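Local coordinates for protein EchA1_1 (Mycobacterium avium subsp. paratuberculosis, PDB 3R9T) that probably hydrates 2-enoyl-CoA thioesters to 3-hydroxyacyl-CoAs, as an enoyl-CoA hydratase of the crotonase family in fatty acid metabolism, at the interface of chains A and B. Numbering follows the deposited sequence. Chains: chain A/B, EchA1_1.

The interface of chains A and B. Residues chain A 158-159, 161, 180; chain B 155, 178-181.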
# COMPACT_ATOMS: atom_id res chain seq x y z
N PRO A 158 -2.88 5.36 -2.24
CA PRO A 158 -3.12 5.27 -0.81
C PRO A 158 -4.60 5.07 -0.54
O PRO A 158 -5.39 5.66 -1.25
CB PRO A 158 -2.69 6.65 -0.31
CG PRO A 158 -1.64 7.09 -1.29
CD PRO A 158 -2.18 6.61 -2.60
N ARG A 159 -4.96 4.23 0.43
CA ARG A 159 -6.36 3.90 0.72
C ARG A 159 -7.33 5.07 0.71
O ARG A 159 -8.33 5.02 0.00
CB ARG A 159 -6.41 3.17 2.07
CG ARG A 159 -7.77 2.99 2.71
CD ARG A 159 -8.70 2.14 1.90
NE ARG A 159 -8.35 0.72 1.97
CZ ARG A 159 -9.01 -0.26 1.34
NH1 ARG A 159 -8.60 -1.52 1.46
NH2 ARG A 159 -10.07 0.01 0.59
N VAL A 161 -7.05 8.14 -0.52
CA VAL A 161 -7.08 8.76 -1.85
C VAL A 161 -7.89 7.91 -2.84
O VAL A 161 -8.75 8.43 -3.58
CB VAL A 161 -5.64 8.97 -2.36
CG1 VAL A 161 -5.63 9.62 -3.76
CG2 VAL A 161 -4.87 9.86 -1.37
N TRP A 180 0.98 10.81 -6.99
CA TRP A 180 0.69 9.71 -6.04
C TRP A 180 1.38 8.39 -6.36
O TRP A 180 1.39 7.47 -5.55
CB TRP A 180 -0.81 9.45 -5.93
CG TRP A 180 -1.52 10.49 -5.17
CD1 TRP A 180 -2.45 11.33 -5.67
CD2 TRP A 180 -1.35 10.84 -3.78
NE1 TRP A 180 -2.88 12.19 -4.69
CE2 TRP A 180 -2.22 11.92 -3.52
CE3 TRP A 180 -0.53 10.37 -2.75
CZ2 TRP A 180 -2.32 12.51 -2.27
CZ3 TRP A 180 -0.64 10.97 -1.48
CH2 TRP A 180 -1.52 12.03 -1.26
N GLU B 155 -1.22 -0.13 6.50
CA GLU B 155 -2.11 -0.32 5.35
C GLU B 155 -2.48 0.98 4.64
O GLU B 155 -2.89 0.96 3.47
CB GLU B 155 -3.37 -1.02 5.81
CG GLU B 155 -3.11 -2.45 6.19
CD GLU B 155 -4.32 -3.18 6.75
OE1 GLU B 155 -5.35 -2.53 7.04
OE2 GLU B 155 -4.21 -4.42 6.94
N ARG B 178 -1.83 14.56 5.28
CA ARG B 178 -2.38 14.74 3.95
C ARG B 178 -1.35 14.40 2.87
O ARG B 178 -1.69 13.78 1.87
CB ARG B 178 -2.89 16.16 3.75
CG ARG B 178 -3.76 16.34 2.53
CD ARG B 178 -3.37 17.54 1.72
NE ARG B 178 -1.99 17.45 1.25
CZ ARG B 178 -1.60 17.00 0.05
NH1 ARG B 178 -2.48 16.57 -0.85
NH2 ARG B 178 -0.31 16.98 -0.23
N ASP B 179 -0.10 14.79 3.08
CA ASP B 179 0.95 14.54 2.09
C ASP B 179 1.15 13.05 1.84
O ASP B 179 1.49 12.66 0.72
CB ASP B 179 2.29 15.11 2.55
CG ASP B 179 2.31 16.63 2.60
OD1 ASP B 179 1.44 17.28 2.00
OD2 ASP B 179 3.22 17.17 3.27
N TRP B 180 1.00 12.25 2.87
CA TRP B 180 1.28 10.82 2.76
C TRP B 180 0.08 10.08 2.18
O TRP B 180 0.18 8.93 1.75
CB TRP B 180 1.73 10.23 4.11
CG TRP B 180 3.15 10.65 4.48
CD1 TRP B 180 3.55 11.35 5.60
CD2 TRP B 180 4.33 10.42 3.71
NE1 TRP B 180 4.91 11.55 5.56
CE2 TRP B 180 5.41 11.00 4.40
CE3 TRP B 180 4.58 9.79 2.48
CZ2 TRP B 180 6.71 10.96 3.92
CZ3 TRP B 180 5.87 9.76 2.00
CH2 TRP B 180 6.92 10.34 2.72
N GLY B 181 -1.07 10.76 2.14
CA GLY B 181 -2.29 10.18 1.56
C GLY B 181 -3.17 9.54 2.60
O GLY B 181 -4.16 8.86 2.32
O HOH W 1 -2.68 2.72 1.32
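The end of helix 174-180 of chain A, with the start of helix 159-168 and A:Pro158 just before it, meets the end of the equivalent helix 174-180 of chain B, B:Gly181 after it and the end of helix 149-156. The main contact is made by A:Trp180. Its CG lies anti to the carbonyl carbon and beside the backbone N (chi1 -73°). The indole points the outer rim of its six-membered ring at the chain B backbone. A:Trp180 CH2 lies 3.5 Å from B:Gly181 CA. A:Trp180 CZ3 touches the carbonyl O of B:Asp179 at 3.5 Å. The carbonyl O of B:Arg178 sits at the ring edge, in its plane, 3.6 Å from A:Trp180 CH2. The indole thus meets the carbonyl-rich end of a helix with C-H groups, a weakly polar fit at best. Within chain A, A:Val161 CG2 rests over the rim of one indole face, 3.8 Å above the plane of A:Trp180, and also reaches B:Gly181. A:Pro158 CB approaches the carbonyl O of B:Gly181 at 3.7 Å. The direct contacts here are van der Waals. A water adds a polar link: it lies 2.9 Å from the backbone N of A:Arg159, in the first turn of its helix, and bonds to the carbonyl O of B:Glu155. On chain B, B:Arg178 NH2 forms a salt bridge with B:Asp179 OD1, in the guanidinium plane and on the anti lone pair. B:Trp180 contributes mainly backbone, so the contact pairs two different surfaces of the same protein, and in a ring of three each Trp180 would be expected to meet the next subunit alike. The patch joins helical parts of neighbouring subunits in the deposited trimer, an assembly typical of the crotonase family.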